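Local coordinates for protein adenosine deaminase (Burkholderia ambifaria, PDB 4GXW) that is a zinc-dependent TIM-barrel amidohydrolase of the adenosine and AMP deaminase family that probably deaminates adenosine, adenine or a related purine, at residues F66-L80 / N299-S311. Sequence-based numbering, arbitrary orientation.
Sequences FYARGEKPVGVLHVL and NTDDPTLHKVNPS. With ZN (zinc ion), chain C.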
# COMPACT_ATOMS: atom_id res chain seq x y z
N PHE A 66 11.15 16.35 -5.34
CA PHE A 66 10.12 15.60 -4.62
C PHE A 66 9.61 14.43 -5.46
O PHE A 66 9.40 13.33 -4.94
CB PHE A 66 8.95 16.52 -4.25
CG PHE A 66 9.16 17.31 -2.98
CD1 PHE A 66 10.11 16.93 -2.05
CD2 PHE A 66 8.38 18.43 -2.71
CE1 PHE A 66 10.30 17.65 -0.88
CE2 PHE A 66 8.56 19.16 -1.54
CZ PHE A 66 9.52 18.77 -0.63
N TYR A 67 9.41 14.67 -6.75
CA TYR A 67 8.85 13.66 -7.65
C TYR A 67 9.88 12.90 -8.48
O TYR A 67 9.53 12.00 -9.25
CB TYR A 67 7.79 14.28 -8.58
CG TYR A 67 6.42 14.37 -7.94
CD1 TYR A 67 6.11 15.41 -7.07
CD2 TYR A 67 5.44 13.41 -8.19
CE1 TYR A 67 4.86 15.49 -6.47
CE2 TYR A 67 4.19 13.48 -7.59
CZ TYR A 67 3.91 14.53 -6.73
OH TYR A 67 2.68 14.62 -6.13
N ALA A 68 11.16 13.24 -8.31
CA ALA A 68 12.23 12.50 -8.97
C ALA A 68 12.45 11.15 -8.29
O ALA A 68 12.60 11.08 -7.07
CB ALA A 68 13.52 13.31 -8.97
N ARG A 69 12.46 10.09 -9.09
CA ARG A 69 12.63 8.74 -8.58
C ARG A 69 13.88 8.10 -9.19
O ARG A 69 13.84 7.58 -10.31
CB ARG A 69 11.38 7.91 -8.89
CG ARG A 69 11.40 6.50 -8.34
CD ARG A 69 11.42 6.49 -6.83
NE ARG A 69 11.20 5.14 -6.31
CZ ARG A 69 11.14 4.84 -5.02
NH1 ARG A 69 11.27 5.79 -4.10
NH2 ARG A 69 10.93 3.58 -4.64
N GLY A 70 14.98 8.16 -8.45
CA GLY A 70 16.28 7.76 -8.96
C GLY A 70 16.66 6.31 -8.71
O GLY A 70 15.84 5.52 -8.24
N GLU A 71 17.91 5.97 -9.02
CA GLU A 71 18.35 4.57 -9.05
C GLU A 71 18.63 3.95 -7.67
O GLU A 71 18.34 2.78 -7.44
CB GLU A 71 19.56 4.40 -9.98
CG GLU A 71 20.73 5.30 -9.63
CD GLU A 71 21.89 5.16 -10.60
OE1 GLU A 71 22.13 4.04 -11.10
OE2 GLU A 71 22.56 6.18 -10.86
N LYS A 72 19.21 4.74 -6.76
CA LYS A 72 19.31 4.34 -5.36
C LYS A 72 18.39 5.23 -4.55
O LYS A 72 18.85 5.99 -3.70
CB LYS A 72 20.74 4.51 -4.84
CG LYS A 72 21.78 3.58 -5.43
CD LYS A 72 23.01 3.54 -4.53
CE LYS A 72 24.10 2.65 -5.09
NZ LYS A 72 24.93 3.38 -6.09
N PRO A 73 17.07 5.13 -4.80
CA PRO A 73 16.15 6.21 -4.39
C PRO A 73 16.08 6.45 -2.89
O PRO A 73 16.08 5.51 -2.09
CB PRO A 73 14.80 5.73 -4.92
CG PRO A 73 14.89 4.25 -4.90
CD PRO A 73 16.33 3.93 -5.23
N VAL A 74 16.01 7.72 -2.52
CA VAL A 74 15.77 8.10 -1.14
C VAL A 74 14.31 7.84 -0.80
O VAL A 74 13.45 7.81 -1.69
CB VAL A 74 16.09 9.59 -0.90
CG1 VAL A 74 17.58 9.85 -1.11
CG2 VAL A 74 15.26 10.47 -1.83
N GLY A 75 14.03 7.63 0.48
CA GLY A 75 12.67 7.45 0.93
C GLY A 75 11.88 8.73 0.75
O GLY A 75 12.46 9.82 0.75
N VAL A 76 10.57 8.60 0.60
CA VAL A 76 9.73 9.74 0.25
C VAL A 76 8.96 10.29 1.45
O VAL A 76 8.03 11.08 1.28
CB VAL A 76 8.73 9.36 -0.86
CG1 VAL A 76 9.48 8.80 -2.07
CG2 VAL A 76 7.73 8.34 -0.35
N LEU A 77 9.35 9.88 2.65
CA LEU A 77 8.65 10.32 3.86
C LEU A 77 8.65 11.85 3.98
O LEU A 77 7.68 12.44 4.46
CB LEU A 77 9.24 9.66 5.10
CG LEU A 77 9.15 8.13 5.10
CD1 LEU A 77 9.67 7.54 6.40
CD2 LEU A 77 7.72 7.66 4.85
N HIS A 78 9.72 12.48 3.51
CA HIS A 78 9.82 13.94 3.55
C HIS A 78 8.78 14.64 2.68
O HIS A 78 8.38 15.77 2.97
CB HIS A 78 11.23 14.41 3.19
CG HIS A 78 11.63 14.09 1.78
ND1 HIS A 78 11.82 15.07 0.82
CD2 HIS A 78 11.86 12.91 1.16
CE1 HIS A 78 12.16 14.50 -0.32
NE2 HIS A 78 12.19 13.19 -0.14
N VAL A 79 8.35 13.98 1.61
CA VAL A 79 7.32 14.55 0.75
C VAL A 79 5.98 14.53 1.49
O VAL A 79 5.23 15.51 1.45
CB VAL A 79 7.18 13.79 -0.58
CG1 VAL A 79 6.10 14.42 -1.45
CG2 VAL A 79 8.52 13.77 -1.31
N LEU A 80 5.70 13.42 2.17
CA LEU A 80 4.50 13.31 2.99
C LEU A 80 4.50 14.40 4.06
O LEU A 80 3.48 15.04 4.31
CB LEU A 80 4.39 11.93 3.64
CG LEU A 80 3.71 10.85 2.80
CD1 LEU A 80 4.50 10.52 1.54
CD2 LEU A 80 3.46 9.61 3.64
N ASN A 299 1.52 -4.42 -4.01
CA ASN A 299 0.86 -3.13 -3.90
C ASN A 299 1.83 -2.02 -4.32
O ASN A 299 3.03 -2.27 -4.45
CB ASN A 299 0.44 -2.89 -2.45
CG ASN A 299 -0.68 -3.79 -2.02
OD1 ASN A 299 -1.84 -3.46 -2.21
ND2 ASN A 299 -0.35 -4.95 -1.43
N THR A 300 1.30 -0.80 -4.49
CA THR A 300 2.09 0.34 -4.95
C THR A 300 2.76 1.16 -3.85
O THR A 300 3.80 1.78 -4.10
CB THR A 300 1.28 1.30 -5.88
OG1 THR A 300 0.17 1.84 -5.16
CG2 THR A 300 0.78 0.57 -7.13
N ASP A 301 2.16 1.20 -2.65
CA ASP A 301 2.66 1.96 -1.48
C ASP A 301 2.54 3.48 -1.66
O ASP A 301 1.73 4.13 -1.00
CB ASP A 301 4.11 1.55 -1.12
CG ASP A 301 4.49 1.75 0.37
OD1 ASP A 301 3.68 2.12 1.26
OD2 ASP A 301 5.67 1.48 0.67
N ASP A 302 3.34 4.04 -2.56
CA ASP A 302 3.31 5.48 -2.86
C ASP A 302 3.33 5.62 -4.38
O ASP A 302 4.37 5.94 -4.96
CB ASP A 302 4.52 6.21 -2.25
CG ASP A 302 4.63 5.99 -0.76
OD1 ASP A 302 3.86 6.61 0.00
OD2 ASP A 302 5.50 5.19 -0.33
N PRO A 303 2.19 5.36 -5.04
CA PRO A 303 2.19 5.18 -6.49
C PRO A 303 2.73 6.37 -7.28
O PRO A 303 3.46 6.16 -8.25
CB PRO A 303 0.71 4.91 -6.83
CG PRO A 303 -0.04 5.42 -5.63
CD PRO A 303 0.84 5.15 -4.47
N THR A 304 2.40 7.59 -6.89
CA THR A 304 2.85 8.72 -7.70
C THR A 304 4.29 9.12 -7.41
O THR A 304 4.96 9.69 -8.27
CB THR A 304 1.94 9.94 -7.56
OG1 THR A 304 1.89 10.33 -6.19
CG2 THR A 304 0.54 9.62 -8.08
N LEU A 305 4.77 8.80 -6.21
CA LEU A 305 6.14 9.13 -5.83
C LEU A 305 7.12 8.02 -6.23
O LEU A 305 8.28 8.29 -6.55
CB LEU A 305 6.23 9.40 -4.33
CG LEU A 305 5.38 10.56 -3.83
CD1 LEU A 305 5.51 10.75 -2.34
CD2 LEU A 305 5.73 11.85 -4.56
N HIS A 306 6.66 6.78 -6.21
CA HIS A 306 7.45 5.64 -6.67
C HIS A 306 7.36 5.46 -8.18
O HIS A 306 8.07 4.63 -8.75
CB HIS A 306 6.98 4.34 -6.01
CG HIS A 306 7.41 4.17 -4.59
ND1 HIS A 306 7.39 2.95 -3.96
CD2 HIS A 306 7.85 5.07 -3.67
CE1 HIS A 306 7.81 3.10 -2.71
NE2 HIS A 306 8.10 4.37 -2.51
N LYS A 307 6.47 6.21 -8.83
CA LYS A 307 6.22 6.08 -10.27
C LYS A 307 5.81 4.66 -10.63
O LYS A 307 6.35 4.06 -11.58
CB LYS A 307 7.45 6.49 -11.09
CG LYS A 307 7.89 7.93 -10.88
CD LYS A 307 9.13 8.25 -11.73
CE LYS A 307 9.64 9.65 -11.47
NZ LYS A 307 10.93 9.93 -12.17
N VAL A 308 4.85 4.11 -9.89
CA VAL A 308 4.34 2.78 -10.15
C VAL A 308 2.83 2.74 -9.96
O VAL A 308 2.32 3.15 -8.92
CB VAL A 308 5.08 1.71 -9.27
CG1 VAL A 308 4.85 1.96 -7.77
CG2 VAL A 308 4.68 0.29 -9.66
N ASN A 309 2.11 2.30 -10.99
CA ASN A 309 0.65 2.14 -10.88
C ASN A 309 0.33 0.66 -10.56
O ASN A 309 1.24 -0.19 -10.60
CB ASN A 309 -0.06 2.69 -12.13
CG ASN A 309 0.24 1.89 -13.38
OD1 ASN A 309 0.18 0.66 -13.37
ND2 ASN A 309 0.55 2.59 -14.47
N PRO A 310 -0.94 0.33 -10.23
CA PRO A 310 -1.25 -1.05 -9.84
C PRO A 310 -0.90 -2.07 -10.93
O PRO A 310 -0.38 -3.14 -10.60
CB PRO A 310 -2.75 -1.01 -9.57
CG PRO A 310 -2.98 0.40 -9.07
CD PRO A 310 -2.06 1.25 -9.92
N SER A 311 -1.16 -1.76 -12.20
CA SER A 311 -0.81 -2.69 -13.28
C SER A 311 0.69 -2.96 -13.35
O SER A 311 1.12 -4.08 -13.64
CB SER A 311 -1.32 -2.17 -14.63
OG SER A 311 -2.73 -2.03 -14.61
ZN ZN C . 3.78 1.79 3.40
O HOH W 1 10.07 10.09 -5.62
O HOH W 2 10.14 3.03 -7.67
O HOH W 3 9.58 5.38 0.25
O HOH W 4 5.73 1.57 3.30
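At the mouth of the zinc-binding barrel, the short helical turn 303-306 that follows metal ligand Asp301 packs against the loop between helices 62-67 and 77-87 and the adjoining ends of those helices, with Leu305 and His306 meeting Tyr67, Arg69 and Val76. Leu305 forks: CD2 sits over the centre of the Tyr67 ring, 3.8 Å from its centroid, while CD1 lies 3.8 Å from Val76 CB and also touches Val79 CG1 and Leu80 CD1. Arg69 starts with CG anti to the backbone N (chi1 -177°) and bends at chi2 (65°). This lays its guanidinium on the His306 imidazole, centres 3.9 Å apart and planes at 18°. Pro73 CB covers the opposite guanidinium face, and Asp302 CB backs the other face of the imidazole. Hydrogen bonds from Arg69 NH1 to Ser269 OG and between His306 ND1 and Thr267 OG1 fix the two flat groups. No direct hydrogen bond joins the segments, but one water accepts from Arg69 NE (2.7 Å) and donates to His306 O (2.8 Å). Asp301 OD1 binds the zinc at 2.2 Å, alongside His35, His37, His216 and a water that donates to Asp301 OD2, the His-His-His-Asp metal site characteristic of adenosine deaminase-type amidohydrolases.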